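Local coordinates for protein aspartate--tRNA(Asp/Asn) ligase (Thermus thermophilus, PDB 1N9W) that charges both tRNA(Asp) and tRNA(Asn) with L-aspartate, first activating the amino acid with ATP to aspartyl-adenylate and then transferring it to the tRNA acceptor end, at residues B[55-60]-B[82-87]; B[134-139]-B[192-197]. All blocks are in the same frame, centred on the assembly; numbering follows the deposited sequence.

In the fold
Contact 1 and contact 2 sit in different parts of the chain, with centres 40 Å apart and nearest atoms about 27 Å apart. Contact 1 (55-60 with 82-87) is partly buried and joins two antiparallel strands of the OB-fold domain; its chemistry is mostly backbone hydrogen bonding, with one salt bridge at the far end. Contact 2 (134-139 with 192-197) is buried in the class II synthetase domain and packs a helix on a strand, with no hydrogen bond between the segments and aromatic, aliphatic and arginine side chains doing the work. They share no strand or helix, yet both reach the second subunit of the homodimer.

Contact 1 (B[55-60]-B[82-87])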
ATOM      1  N   PRO B  55      -3.260 -34.776  -4.921  1.00 19.74           N
ATOM      2  CA  PRO B  55      -2.427 -33.597  -5.161  1.00 19.25           C
ATOM      3  C   PRO B  55      -3.151 -32.374  -4.587  1.00 20.34           C
ATOM      4  O   PRO B  55      -4.388 -32.345  -4.525  1.00 19.81           O
ATOM      5  CB  PRO B  55      -2.326 -33.546  -6.684  1.00 18.53           C
ATOM      6  CG  PRO B  55      -2.401 -34.990  -7.072  1.00 21.21           C
ATOM      7  CD  PRO B  55      -3.470 -35.542  -6.163  1.00 18.13           C
ATOM      8  N   GLU B  56      -2.367 -31.381  -4.181  1.00 19.09           N
ATOM      9  CA  GLU B  56      -2.849 -30.138  -3.590  1.00 20.00           C
ATOM     10  C   GLU B  56      -3.297 -30.289  -2.137  1.00 18.74           C
ATOM     11  O   GLU B  56      -3.970 -29.416  -1.590  1.00 22.41           O
ATOM     12  CB  GLU B  56      -3.966 -29.500  -4.439  1.00 19.70           C
ATOM     13  CG  GLU B  56      -3.466 -28.811  -5.719  1.00 19.93           C
ATOM     14  CD  GLU B  56      -2.233 -27.928  -5.497  1.00 22.52           C
ATOM     15  OE1 GLU B  56      -2.215 -27.128  -4.532  1.00 22.18           O
ATOM     16  OE2 GLU B  56      -1.275 -28.035  -6.293  1.00 20.08           O
ATOM     17  N   SER B  57      -2.945 -31.405  -1.506  1.00 18.56           N
ATOM     18  CA  SER B  57      -3.282 -31.586  -0.095  1.00 18.85           C
ATOM     19  C   SER B  57      -2.221 -30.790   0.659  1.00 18.55           C
ATOM     20  O   SER B  57      -1.076 -30.684   0.200  1.00 18.82           O
ATOM     21  CB  SER B  57      -3.201 -33.063   0.314  1.00 18.77           C
ATOM     22  OG  SER B  57      -4.366 -33.776  -0.056  1.00 19.73           O
ATOM     23  N   ALA B  58      -2.594 -30.211   1.795  1.00 18.51           N
ATOM     24  CA  ALA B  58      -1.640 -29.455   2.600  1.00 17.30           C
ATOM     25  C   ALA B  58      -0.920 -30.478   3.468  1.00 18.35           C
ATOM     26  O   ALA B  58      -1.557 -31.321   4.101  1.00 16.19           O
ATOM     27  CB  ALA B  58      -2.364 -28.433   3.463  1.00 15.83           C
ATOM     28  N   LEU B  59       0.406 -30.401   3.497  1.00 18.51           N
ATOM     29  CA  LEU B  59       1.201 -31.358   4.258  1.00 19.74           C
ATOM     30  C   LEU B  59       2.274 -30.779   5.164  1.00 20.60           C
ATOM     31  O   LEU B  59       2.710 -29.633   5.028  1.00 19.59           O
ATOM     32  CB  LEU B  59       1.930 -32.297   3.299  1.00 20.50           C
ATOM     33  CG  LEU B  59       1.249 -33.006   2.145  1.00 23.63           C
ATOM     34  CD1 LEU B  59       2.327 -33.730   1.367  1.00 22.95           C
ATOM     35  CD2 LEU B  59       0.192 -33.967   2.644  1.00 23.50           C
ATOM     36  N   ARG B  60       2.714 -31.625   6.078  1.00 19.25           N
ATOM     37  CA  ARG B  60       3.809 -31.298   6.959  1.00 19.74           C
ATOM     38  C   ARG B  60       4.740 -32.491   6.764  1.00 19.99           C
ATOM     39  O   ARG B  60       4.285 -33.638   6.783  1.00 18.28           O
ATOM     40  CB  ARG B  60       3.342 -31.219   8.411  1.00 23.13           C
ATOM     41  CG  ARG B  60       4.476 -31.139   9.401  1.00 25.84           C
ATOM     42  CD  ARG B  60       3.974 -30.811  10.790  1.00 29.47           C
ATOM     43  NE  ARG B  60       4.932 -31.255  11.778  1.00 33.79           N
ATOM     44  CZ  ARG B  60       5.103 -32.523  12.138  1.00 36.70           C
ATOM     45  NH1 ARG B  60       4.364 -33.483  11.600  1.00 36.09           N
ATOM     46  NH2 ARG B  60       6.047 -32.842  13.020  1.00 38.93           N
ATOM     47  N   VAL B  82       5.203 -38.106   7.557  1.00 25.57           N
ATOM     48  CA  VAL B  82       4.403 -37.311   6.647  1.00 24.71           C
ATOM     49  C   VAL B  82       3.016 -37.172   7.279  1.00 24.85           C
ATOM     50  O   VAL B  82       2.354 -38.170   7.566  1.00 25.97           O
ATOM     51  CB  VAL B  82       4.317 -37.973   5.237  1.00 21.67           C
ATOM     52  CG1 VAL B  82       3.431 -37.158   4.320  1.00 18.24           C
ATOM     53  CG2 VAL B  82       5.714 -38.074   4.633  1.00 20.60           C
ATOM     54  N   GLU B  83       2.611 -35.930   7.537  1.00 25.33           N
ATOM     55  CA  GLU B  83       1.307 -35.634   8.136  1.00 25.09           C
ATOM     56  C   GLU B  83       0.488 -34.817   7.136  1.00 24.62           C
ATOM     57  O   GLU B  83       0.964 -33.813   6.609  1.00 23.67           O
ATOM     58  CB  GLU B  83       1.470 -34.829   9.444  1.00 24.10           C
ATOM     59  CG  GLU B  83       0.126 -34.430  10.086  1.00 25.24           C
ATOM     60  CD  GLU B  83       0.245 -33.570  11.356  1.00 25.65           C
ATOM     61  OE1 GLU B  83      -0.804 -33.275  11.970  1.00 27.58           O
ATOM     62  OE2 GLU B  83       1.364 -33.186  11.746  1.00 28.26           O
ATOM     63  N   VAL B  84      -0.735 -35.265   6.870  1.00 24.21           N
ATOM     64  CA  VAL B  84      -1.613 -34.558   5.952  1.00 24.75           C
ATOM     65  C   VAL B  84      -2.411 -33.580   6.802  1.00 24.32           C
ATOM     66  O   VAL B  84      -3.223 -33.993   7.621  1.00 24.12           O
ATOM     67  CB  VAL B  84      -2.576 -35.534   5.238  1.00 25.07           C
ATOM     68  CG1 VAL B  84      -3.319 -34.825   4.108  1.00 23.17           C
ATOM     69  CG2 VAL B  84      -1.791 -36.714   4.695  1.00 23.96           C
ATOM     70  N   LEU B  85      -2.150 -32.288   6.624  1.00 22.43           N
ATOM     71  CA  LEU B  85      -2.833 -31.250   7.394  1.00 21.82           C
ATOM     72  C   LEU B  85      -4.235 -30.976   6.858  1.00 22.81           C
ATOM     73  O   LEU B  85      -5.142 -30.625   7.611  1.00 23.29           O
ATOM     74  CB  LEU B  85      -2.008 -29.959   7.351  1.00 21.39           C
ATOM     75  CG  LEU B  85      -0.570 -30.119   7.852  1.00 22.78           C
ATOM     76  CD1 LEU B  85       0.236 -28.856   7.574  1.00 19.56           C
ATOM     77  CD2 LEU B  85      -0.607 -30.433   9.357  1.00 21.39           C
ATOM     78  N   SER B  86      -4.399 -31.142   5.551  1.00 21.88           N
ATOM     79  CA  SER B  86      -5.681 -30.898   4.913  1.00 20.74           C
ATOM     80  C   SER B  86      -5.710 -31.604   3.570  1.00 19.54           C
ATOM     81  O   SER B  86      -5.174 -31.106   2.584  1.00 20.73           O
ATOM     82  CB  SER B  86      -5.880 -29.396   4.704  1.00 20.14           C
ATOM     83  OG  SER B  86      -7.108 -29.121   4.083  1.00 20.88           O
ATOM     84  N   PRO B  87      -6.333 -32.790   3.516  1.00 19.89           N
ATOM     85  CA  PRO B  87      -6.427 -33.561   2.274  1.00 19.18           C
ATOM     86  C   PRO B  87      -7.359 -32.944   1.238  1.00 20.51           C
ATOM     87  O   PRO B  87      -8.450 -32.467   1.564  1.00 21.41           O
ATOM     88  CB  PRO B  87      -6.927 -34.926   2.749  1.00 19.13           C
ATOM     89  CG  PRO B  87      -7.780 -34.576   3.931  1.00 20.15           C
ATOM     90  CD  PRO B  87      -6.951 -33.520   4.643  1.00 20.85           C
TER
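Ala58 O takes two backbone donors, Leu85 N at 2.8 Å and Ser86 N at 3.2 Å, which reach it from the same face of its carbonyl plane. This shared acceptor defines a classic beta bulge: Leu85 and Ser86 both lie opposite Ala58, and the register shifts by one between Ala58 and Leu59. The bulge interrupts an antiparallel pairing of strands 58-67 and 81-84 in the OB-fold domain, the anticodon-binding part of this synthetase. The bond from Leu85 N is the more bent of the two, with an N-H...O angle of 134° against 156° for Ser86 N. In return, Ala58 N donates to Ser86 O. Past the bulge the regular pattern resumes, and Arg60 and Glu83 form a hydrogen-bonded pair in which each backbone N donates to the other's carbonyl oxygen.

The side chains of Arg60 and Glu83 meet on the face that also carries Ala58 and Ser86. The Arg60 chain is extended from CG to NE; its NH1 meets Glu83 OE2 at 3.0 Å in a salt bridge, with the guanidinium and carboxylate planes 75° apart. NE of the same guanidinium forms a salt bridge with Glu17, so a second carboxylate is likely to limit its rotation. Leu85, at the corner of the chain, lays CD1 against Leu59 O at 3.6 Å and also touches Arg60 CB. Ser86 OG bonds to Met384 O of the second subunit, while Ser57 OG is held by Ala88 N and Leu54 O.

On the other face Leu59 and Val84 lie side by side, pointing the same way. Leu59 CD2 rests 3.9 Å from Val84 CG1 and 3.8 Å from Val84 CA.

Contact 2 (B[134-139]-B[192-197]); sequences GFRRYL and RVYEVA
Helix 119-141 of the class II synthetase domain packs against strand 192-198, and Tyr194 contributes the largest share of the buried surface. Its ring receives the edge of Phe135 in an offset edge-to-face (T-shaped) pair, with centroids 5.6 Å apart and planes at 88°. The nearest atoms of that pair are Phe135 CE2 and Tyr194 CD2, at 3.6 Å. Leu139 reaches the root of the same ring, its CD1 lying 3.7 Å from Tyr194 CB, and also covers one face of the Phe135 ring near the rim.

The elements are consistent with the class II motif 1 helix, at the dimer interface, and a motif 2 strand of the mixed, largely antiparallel catalytic sheet; the segments run at 170°, axes 10.0 Å apart. Arg136 crosses Tyr194 at about a right angle, with CB 3.5 Å from Tyr194 OH and CG 3.7 Å from Tyr194 CE2. Arg136 NE lies 3.7 Å from Val196 CG2, while NE and NH2 form salt bridges with Glu146 of the same chain and Glu146 of the second subunit, respectively.

Tyr194 OH hydrogen-bonds to Asp140 OD1. An alanine here would probably leave a gap beside Phe135 and Arg136 and deprive Asp140 OD1 of its hydroxyl partner. Farther along the strand, Val196 CG2 touches Phe135 CE2, and the Val196 side chain lies about 7 Å from that of Ala394 in the predicted ATP site.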
ATOM      1  N   GLY B 134       9.170  -1.145  -3.767  1.00 23.39           N
ATOM      2  CA  GLY B 134      10.229  -0.245  -4.204  1.00 23.60           C
ATOM      3  C   GLY B 134       9.676   1.141  -4.457  1.00 22.59           C
ATOM      4  O   GLY B 134      10.317   2.151  -4.165  1.00 23.02           O
ATOM      5  N   PHE B 135       8.468   1.172  -5.004  1.00 22.40           N
ATOM      6  CA  PHE B 135       7.767   2.410  -5.317  1.00 22.79           C
ATOM      7  C   PHE B 135       7.619   3.261  -4.060  1.00 24.89           C
ATOM      8  O   PHE B 135       8.021   4.423  -4.037  1.00 24.41           O
ATOM      9  CB  PHE B 135       6.390   2.061  -5.875  1.00 23.37           C
ATOM     10  CG  PHE B 135       5.537   3.245  -6.206  1.00 23.71           C
ATOM     11  CD1 PHE B 135       5.746   3.964  -7.382  1.00 23.99           C
ATOM     12  CD2 PHE B 135       4.510   3.638  -5.349  1.00 23.11           C
ATOM     13  CE1 PHE B 135       4.940   5.050  -7.701  1.00 23.73           C
ATOM     14  CE2 PHE B 135       3.699   4.723  -5.658  1.00 22.89           C
ATOM     15  CZ  PHE B 135       3.910   5.435  -6.836  1.00 24.07           C
ATOM     16  N   ARG B 136       7.044   2.668  -3.013  1.00 25.05           N
ATOM     17  CA  ARG B 136       6.828   3.368  -1.750  1.00 24.94           C
ATOM     18  C   ARG B 136       8.123   3.742  -1.014  1.00 24.82           C
ATOM     19  O   ARG B 136       8.196   4.799  -0.382  1.00 24.53           O
ATOM     20  CB  ARG B 136       5.943   2.528  -0.817  1.00 23.37           C
ATOM     21  CG  ARG B 136       4.569   2.165  -1.375  1.00 23.01           C
ATOM     22  CD  ARG B 136       3.560   1.976  -0.231  1.00 23.03           C
ATOM     23  NE  ARG B 136       2.291   1.364  -0.645  1.00 19.30           N
ATOM     24  CZ  ARG B 136       2.107   0.060  -0.823  1.00 18.59           C
ATOM     25  NH1 ARG B 136       3.112  -0.787  -0.620  1.00 15.79           N
ATOM     26  NH2 ARG B 136       0.917  -0.400  -1.207  1.00 16.03           N
ATOM     27  N   ARG B 137       9.131   2.877  -1.087  1.00 26.01           N
ATOM     28  CA  ARG B 137      10.403   3.131  -0.420  1.00 26.48           C
ATOM     29  C   ARG B 137      11.084   4.355  -1.026  1.00 26.34           C
ATOM     30  O   ARG B 137      11.422   5.295  -0.309  1.00 25.36           O
ATOM     31  CB  ARG B 137      11.338   1.918  -0.546  1.00 28.67           C
ATOM     32  CG  ARG B 137      12.490   1.896   0.470  1.00 33.78           C
ATOM     33  CD  ARG B 137      13.663   0.994   0.057  1.00 39.44           C
ATOM     34  NE  ARG B 137      13.368  -0.441  -0.018  1.00 45.22           N
ATOM     35  CZ  ARG B 137      12.965  -1.200   1.002  1.00 47.90           C
ATOM     36  NH1 ARG B 137      12.790  -0.668   2.203  1.00 51.56           N
ATOM     37  NH2 ARG B 137      12.765  -2.502   0.831  1.00 45.80           N
ATOM     38  N   TYR B 138      11.279   4.348  -2.341  1.00 25.61           N
ATOM     39  CA  TYR B 138      11.940   5.472  -2.994  1.00 26.67           C
ATOM     40  C   TYR B 138      11.260   6.791  -2.664  1.00 25.21           C
ATOM     41  O   TYR B 138      11.919   7.746  -2.273  1.00 24.16           O
ATOM     42  CB  TYR B 138      11.971   5.298  -4.520  1.00 28.41           C
ATOM     43  CG  TYR B 138      12.560   6.508  -5.217  1.00 30.24           C
ATOM     44  CD1 TYR B 138      13.941   6.737  -5.225  1.00 31.59           C
ATOM     45  CD2 TYR B 138      11.728   7.482  -5.778  1.00 32.60           C
ATOM     46  CE1 TYR B 138      14.474   7.914  -5.758  1.00 33.06           C
ATOM     47  CE2 TYR B 138      12.249   8.660  -6.311  1.00 34.22           C
ATOM     48  CZ  TYR B 138      13.625   8.866  -6.296  1.00 33.43           C
ATOM     49  OH  TYR B 138      14.143  10.035  -6.792  1.00 33.85           O
ATOM     50  N   LEU B 139       9.942   6.840  -2.815  1.00 25.48           N
ATOM     51  CA  LEU B 139       9.204   8.064  -2.531  1.00 25.15           C
ATOM     52  C   LEU B 139       9.238   8.442  -1.044  1.00 25.88           C
ATOM     53  O   LEU B 139       9.373   9.624  -0.711  1.00 27.89           O
ATOM     54  CB  LEU B 139       7.761   7.939  -3.038  1.00 21.24           C
ATOM     55  CG  LEU B 139       7.637   7.810  -4.575  1.00 22.68           C
ATOM     56  CD1 LEU B 139       6.213   7.413  -4.954  1.00 17.68           C
ATOM     57  CD2 LEU B 139       8.036   9.138  -5.257  1.00 19.59           C
ATOM     58  N   ARG B 192       4.323  16.649  -1.326  1.00 31.01           N
ATOM     59  CA  ARG B 192       4.687  15.464  -2.107  1.00 31.58           C
ATOM     60  C   ARG B 192       3.898  14.275  -1.582  1.00 29.64           C
ATOM     61  O   ARG B 192       4.046  13.889  -0.420  1.00 29.31           O
ATOM     62  CB  ARG B 192       6.192  15.198  -1.954  1.00 31.44           C
ATOM     63  CG  ARG B 192       7.028  16.375  -2.352  1.00 34.53           C
ATOM     64  CD  ARG B 192       8.215  16.537  -1.435  1.00 33.88           C
ATOM     65  NE  ARG B 192       9.327  15.710  -1.828  1.00 34.36           N
ATOM     66  CZ  ARG B 192      10.217  16.043  -2.757  1.00 34.40           C
ATOM     67  NH1 ARG B 192      10.123  17.199  -3.395  1.00 32.52           N
ATOM     68  NH2 ARG B 192      11.215  15.209  -3.046  1.00 36.04           N
ATOM     69  N   VAL B 193       3.065  13.699  -2.438  1.00 28.51           N
ATOM     70  CA  VAL B 193       2.244  12.563  -2.040  1.00 26.50           C
ATOM     71  C   VAL B 193       2.125  11.523  -3.142  1.00 27.22           C
ATOM     72  O   VAL B 193       2.442  11.784  -4.301  1.00 25.55           O
ATOM     73  CB  VAL B 193       0.793  13.004  -1.684  1.00 26.08           C
ATOM     74  CG1 VAL B 193       0.815  14.097  -0.634  1.00 21.58           C
ATOM     75  CG2 VAL B 193       0.064  13.469  -2.935  1.00 25.68           C
ATOM     76  N   TYR B 194       1.677  10.333  -2.762  1.00 25.55           N
ATOM     77  CA  TYR B 194       1.490   9.268  -3.724  1.00 26.07           C
ATOM     78  C   TYR B 194       0.400   8.354  -3.218  1.00 27.12           C
ATOM     79  O   TYR B 194       0.024   8.396  -2.044  1.00 25.70           O
ATOM     80  CB  TYR B 194       2.773   8.460  -3.928  1.00 26.18           C
ATOM     81  CG  TYR B 194       3.198   7.650  -2.726  1.00 27.20           C
ATOM     82  CD1 TYR B 194       4.065   8.178  -1.774  1.00 26.85           C
ATOM     83  CD2 TYR B 194       2.747   6.338  -2.555  1.00 27.62           C
ATOM     84  CE1 TYR B 194       4.482   7.418  -0.684  1.00 27.52           C
ATOM     85  CE2 TYR B 194       3.156   5.571  -1.472  1.00 26.17           C
ATOM     86  CZ  TYR B 194       4.028   6.117  -0.540  1.00 26.47           C
ATOM     87  OH  TYR B 194       4.470   5.356   0.516  1.00 26.00           O
ATOM     88  N   GLU B 195      -0.125   7.526  -4.108  1.00 27.71           N
ATOM     89  CA  GLU B 195      -1.177   6.611  -3.712  1.00 28.08           C
ATOM     90  C   GLU B 195      -1.177   5.367  -4.573  1.00 27.26           C
ATOM     91  O   GLU B 195      -0.892   5.410  -5.773  1.00 27.46           O
ATOM     92  CB  GLU B 195      -2.541   7.311  -3.772  1.00 30.40           C
ATOM     93  CG  GLU B 195      -3.737   6.376  -3.576  1.00 33.78           C
ATOM     94  CD  GLU B 195      -5.058   7.122  -3.425  1.00 37.36           C
ATOM     95  OE1 GLU B 195      -5.330   8.047  -4.219  1.00 38.59           O
ATOM     96  OE2 GLU B 195      -5.833   6.772  -2.509  1.00 37.79           O
ATOM     97  N   VAL B 196      -1.480   4.254  -3.926  1.00 25.14           N
ATOM     98  CA  VAL B 196      -1.539   2.956  -4.568  1.00 26.29           C
ATOM     99  C   VAL B 196      -2.965   2.481  -4.419  1.00 29.58           C
ATOM    100  O   VAL B 196      -3.372   2.065  -3.336  1.00 29.72           O
ATOM    101  CB  VAL B 196      -0.625   1.954  -3.853  1.00 25.49           C
ATOM    102  CG1 VAL B 196      -0.781   0.575  -4.464  1.00 21.79           C
ATOM    103  CG2 VAL B 196       0.813   2.435  -3.920  1.00 22.37           C
ATOM    104  N   ALA B 197      -3.737   2.549  -5.494  1.00 32.98           N
ATOM    105  CA  ALA B 197      -5.128   2.116  -5.420  1.00 35.71           C
ATOM    106  C   ALA B 197      -5.691   1.755  -6.786  1.00 37.11           C
ATOM    107  O   ALA B 197      -5.156   2.164  -7.816  1.00 35.83           O
ATOM    108  CB  ALA B 197      -5.975   3.210  -4.761  1.00 35.73           C
TER